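Local coordinates for insecticidal crystal protein Cry7Cal (Bacillus thuringiensis, PDB 5ZI1) that is an insecticidal delta-endotoxin active against the locust Locusta migratoria manilensis and, like its relatives, probably acts by binding host receptors, at residues A[535-547]-A[567-581]. Residues are numbered along the deposited sequence; the frame is centred on the assembly and turned at random.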
# COMPACT_ATOMS: atom_id res chain seq x y z
N VAL A 535 23.07 16.35 -11.49
CA VAL A 535 23.58 16.67 -10.16
C VAL A 535 22.40 16.97 -9.24
O VAL A 535 21.51 17.75 -9.59
CB VAL A 535 24.56 17.86 -10.21
CG1 VAL A 535 24.95 18.28 -8.81
CG2 VAL A 535 25.80 17.47 -11.00
N MET A 536 22.41 16.35 -8.06
CA MET A 536 21.35 16.48 -7.07
C MET A 536 21.92 17.11 -5.80
O MET A 536 23.13 17.08 -5.56
CB MET A 536 20.72 15.10 -6.77
CG MET A 536 19.35 15.13 -6.10
SD MET A 536 18.67 13.47 -5.80
CE MET A 536 18.40 12.90 -7.49
N SER A 537 21.03 17.67 -4.97
CA SER A 537 21.45 18.31 -3.74
C SER A 537 20.32 18.26 -2.72
O SER A 537 19.13 18.26 -3.09
CB SER A 537 21.87 19.76 -3.97
OG SER A 537 22.15 20.41 -2.75
N PHE A 538 20.68 18.25 -1.44
CA PHE A 538 19.69 18.13 -0.38
C PHE A 538 20.10 19.01 0.80
O PHE A 538 21.28 19.21 1.07
CB PHE A 538 19.53 16.67 0.06
CG PHE A 538 18.26 16.40 0.80
CD1 PHE A 538 17.09 16.10 0.12
CD2 PHE A 538 18.22 16.46 2.18
CE1 PHE A 538 15.91 15.87 0.80
CE2 PHE A 538 17.05 16.22 2.87
CZ PHE A 538 15.89 15.93 2.18
N SER A 539 19.09 19.57 1.47
CA SER A 539 19.35 20.47 2.59
C SER A 539 20.24 19.80 3.61
O SER A 539 20.20 18.58 3.80
CB SER A 539 18.04 20.89 3.27
OG SER A 539 17.30 21.76 2.44
N GLY A 540 21.06 20.60 4.28
CA GLY A 540 21.90 20.10 5.35
C GLY A 540 23.12 19.35 4.89
O GLY A 540 23.92 18.92 5.74
N ILE A 541 23.29 19.14 3.60
CA ILE A 541 24.45 18.43 3.06
C ILE A 541 25.19 19.38 2.14
O ILE A 541 24.60 19.97 1.23
CB ILE A 541 24.04 17.15 2.33
CG1 ILE A 541 23.52 16.16 3.37
CG2 ILE A 541 25.25 16.57 1.59
CD1 ILE A 541 22.79 15.05 2.80
N ALA A 542 26.48 19.54 2.42
CA ALA A 542 27.27 20.58 1.77
C ALA A 542 27.48 20.30 0.29
O ALA A 542 27.20 21.16 -0.56
CB ALA A 542 28.61 20.74 2.49
N HIS A 543 27.97 19.11 -0.06
CA HIS A 543 28.33 18.84 -1.45
C HIS A 543 27.17 18.23 -2.23
O HIS A 543 26.46 17.36 -1.74
CB HIS A 543 29.55 17.92 -1.53
CG HIS A 543 30.79 18.54 -0.98
ND1 HIS A 543 32.01 17.89 -0.94
CD2 HIS A 543 31.01 19.77 -0.43
CE1 HIS A 543 32.91 18.68 -0.40
NE2 HIS A 543 32.33 19.82 -0.08
N ASP A 544 26.99 18.73 -3.45
CA ASP A 544 26.04 18.14 -4.38
C ASP A 544 26.62 16.87 -4.98
O ASP A 544 27.84 16.70 -5.06
CB ASP A 544 25.69 19.14 -5.49
CG ASP A 544 25.25 20.51 -4.95
OD1 ASP A 544 24.98 20.63 -3.73
OD2 ASP A 544 25.16 21.46 -5.76
N GLU A 545 25.75 15.96 -5.41
CA GLU A 545 26.21 14.64 -5.85
C GLU A 545 25.81 14.39 -7.29
O GLU A 545 24.62 14.44 -7.64
CB GLU A 545 25.66 13.55 -4.93
CG GLU A 545 26.40 12.20 -5.06
CD GLU A 545 27.86 12.23 -4.56
OE1 GLU A 545 28.62 11.32 -4.94
OE2 GLU A 545 28.24 13.16 -3.80
N TYR A 546 26.80 14.12 -8.14
CA TYR A 546 26.55 13.73 -9.52
C TYR A 546 25.92 12.34 -9.58
O TYR A 546 26.36 11.42 -8.88
CB TYR A 546 27.87 13.76 -10.29
CG TYR A 546 27.86 13.26 -11.72
CD1 TYR A 546 27.49 14.10 -12.77
CD2 TYR A 546 28.30 11.98 -12.03
CE1 TYR A 546 27.51 13.65 -14.09
CE2 TYR A 546 28.34 11.53 -13.36
CZ TYR A 546 27.94 12.37 -14.38
OH TYR A 546 27.96 11.95 -15.70
N PHE A 547 24.89 12.17 -10.42
CA PHE A 547 24.29 10.86 -10.67
C PHE A 547 24.28 10.53 -12.16
O PHE A 547 24.18 11.41 -13.01
CB PHE A 547 22.83 10.77 -10.17
CG PHE A 547 21.90 11.75 -10.83
CD1 PHE A 547 21.22 11.41 -11.99
CD2 PHE A 547 21.73 13.01 -10.31
CE1 PHE A 547 20.39 12.33 -12.61
CE2 PHE A 547 20.90 13.93 -10.92
CZ PHE A 547 20.22 13.59 -12.07
N ASP A 567 31.12 12.66 1.33
CA ASP A 567 32.27 13.52 1.60
C ASP A 567 32.30 13.94 3.07
O ASP A 567 33.28 13.68 3.78
CB ASP A 567 32.26 14.74 0.66
CG ASP A 567 32.30 14.35 -0.83
OD1 ASP A 567 32.61 13.18 -1.14
OD2 ASP A 567 32.05 15.23 -1.69
N TYR A 568 31.24 14.59 3.55
CA TYR A 568 31.13 14.94 4.96
C TYR A 568 29.69 14.79 5.42
O TYR A 568 28.77 15.32 4.78
CB TYR A 568 31.60 16.38 5.25
CG TYR A 568 32.96 16.73 4.67
CD1 TYR A 568 34.13 16.50 5.38
CD2 TYR A 568 33.07 17.29 3.40
CE1 TYR A 568 35.38 16.82 4.85
CE2 TYR A 568 34.30 17.61 2.87
CZ TYR A 568 35.46 17.38 3.59
OH TYR A 568 36.69 17.70 3.06
N ALA A 569 29.50 14.09 6.54
CA ALA A 569 28.17 13.93 7.11
C ALA A 569 27.47 15.28 7.20
O ALA A 569 28.09 16.31 7.45
CB ALA A 569 28.27 13.26 8.48
N GLY A 570 26.17 15.27 6.93
CA GLY A 570 25.36 16.46 7.02
C GLY A 570 24.54 16.47 8.29
O GLY A 570 24.54 15.54 9.09
N THR A 571 23.81 17.56 8.47
CA THR A 571 22.92 17.69 9.61
C THR A 571 21.51 17.97 9.11
O THR A 571 21.31 18.87 8.27
CB THR A 571 23.42 18.77 10.58
OG1 THR A 571 23.71 19.98 9.87
CG2 THR A 571 24.68 18.28 11.33
N ALA A 572 20.55 17.20 9.62
CA ALA A 572 19.15 17.27 9.21
C ALA A 572 18.60 18.67 9.40
O ALA A 572 18.57 19.18 10.52
CB ALA A 572 18.32 16.27 10.02
N ALA A 573 18.16 19.28 8.31
CA ALA A 573 17.39 20.51 8.38
C ALA A 573 15.91 20.18 8.62
O ALA A 573 15.32 19.37 7.89
CB ALA A 573 17.55 21.31 7.09
N GLU A 574 15.31 20.82 9.63
CA GLU A 574 13.89 20.62 9.87
C GLU A 574 13.06 20.95 8.63
O GLU A 574 12.02 20.33 8.40
CB GLU A 574 13.43 21.47 11.06
CG GLU A 574 12.06 21.07 11.63
CD GLU A 574 10.90 21.93 11.11
OE1 GLU A 574 11.18 22.94 10.41
OE2 GLU A 574 9.72 21.59 11.39
N LEU A 575 13.50 21.91 7.83
CA LEU A 575 12.89 22.24 6.54
C LEU A 575 13.87 21.80 5.46
O LEU A 575 14.84 22.51 5.18
CB LEU A 575 12.56 23.73 6.46
CG LEU A 575 12.10 24.27 5.10
CD1 LEU A 575 10.89 23.52 4.56
CD2 LEU A 575 11.80 25.75 5.15
N SER A 576 13.63 20.64 4.86
CA SER A 576 14.57 20.05 3.91
C SER A 576 14.04 20.16 2.50
O SER A 576 12.85 19.92 2.25
CB SER A 576 14.86 18.59 4.21
OG SER A 576 15.59 18.44 5.41
N MET A 577 14.94 20.48 1.58
CA MET A 577 14.63 20.65 0.18
C MET A 577 15.52 19.72 -0.63
O MET A 577 16.69 19.54 -0.30
CB MET A 577 14.84 22.10 -0.27
CG MET A 577 13.55 22.91 -0.34
SD MET A 577 13.39 24.22 0.88
CE MET A 577 13.96 23.42 2.37
N LEU A 578 14.94 19.11 -1.66
CA LEU A 578 15.71 18.39 -2.66
C LEU A 578 15.84 19.29 -3.87
O LEU A 578 14.88 19.98 -4.24
CB LEU A 578 15.06 17.06 -3.06
CG LEU A 578 15.93 16.18 -3.98
CD1 LEU A 578 15.93 14.73 -3.52
CD2 LEU A 578 15.51 16.26 -5.43
N TYR A 579 17.02 19.29 -4.48
CA TYR A 579 17.32 20.15 -5.61
C TYR A 579 17.86 19.32 -6.75
O TYR A 579 18.53 18.31 -6.54
CB TYR A 579 18.35 21.24 -5.26
CG TYR A 579 18.02 22.11 -4.08
CD1 TYR A 579 18.30 21.69 -2.79
CD2 TYR A 579 17.45 23.36 -4.26
CE1 TYR A 579 18.01 22.49 -1.71
CE2 TYR A 579 17.15 24.17 -3.17
CZ TYR A 579 17.44 23.73 -1.90
OH TYR A 579 17.15 24.53 -0.81
N ILE A 580 17.57 19.76 -7.97
CA ILE A 580 18.24 19.31 -9.17
C ILE A 580 18.96 20.52 -9.73
O ILE A 580 18.32 21.54 -10.03
CB ILE A 580 17.26 18.75 -10.21
CG1 ILE A 580 16.54 17.50 -9.68
CG2 ILE A 580 17.98 18.45 -11.52
CD1 ILE A 580 17.47 16.34 -9.40
N ILE A 581 20.28 20.42 -9.87
CA ILE A 581 21.07 21.54 -10.38
C ILE A 581 20.89 21.55 -11.89
O ILE A 581 21.54 20.78 -12.61
CB ILE A 581 22.54 21.42 -9.98
CG1 ILE A 581 22.65 21.10 -8.48
CG2 ILE A 581 23.31 22.70 -10.31
CD1 ILE A 581 21.91 22.07 -7.58
O HOH W 1 18.46 24.24 1.59
O HOH W 2 27.49 18.17 4.31
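Ser537 and Tyr579 face each other as a hydrogen-bonded pair where strands 535-538 and 575-580 run antiparallel in one sheet of the C-terminal, beta-sandwich domain of this three-domain toxin. Each backbone N of the pair donates to the other's O, the shorter bond, 2.7 Å, running from Tyr579 N to Ser537 O. On the buried side, Met536, Phe538, Leu578 and Ile580 form an apolar layer; Met536 meets Val526, and Phe538 meets Val524 and Met564, of the opposing sheet. Met536 reaches along this layer, its SD 3.8 Å from Leu578 CD1, while its unbranched thioether chain, bent at the last torsion, puts both CG and CE against Ile580 CD1. Phe538, with CG anti to its backbone N (chi1 -161°), takes Met577 O over one ring face, 3.5 Å above the plane and shifted toward the rim, and brings CE2 and CZ against Ser576 CB.

At Ser539 half of the pairing is taken over by a side chain. A type II turn from Phe538 to Ile541 bends the chain; Ser539 N still donates to Met577 O, but Met577 N gives its hydrogen to Ser539 OG at 2.8 Å. Ser539's short hydroxyl, turned beside its own N, suits this role; a water joins OG to Tyr579 OH. Gly540 tolerates the turn's positive phi, and its lack of a side chain permits a CA-H...O contact of 3.2 Å from its CA to Thr571 O, while its O accepts from Thr571 N.

Farther along the loop, the exposed His543 meets Asp567 and Tyr568. With Tyr568 it forms an offset edge-to-face pair, the tyrosine edge turned toward the His543 face, planes 88° apart. His543 ND1 donates almost straight, 165°, and within its ring plane, to the anti lone pair of Asp567 OD2, 2.8 Å away.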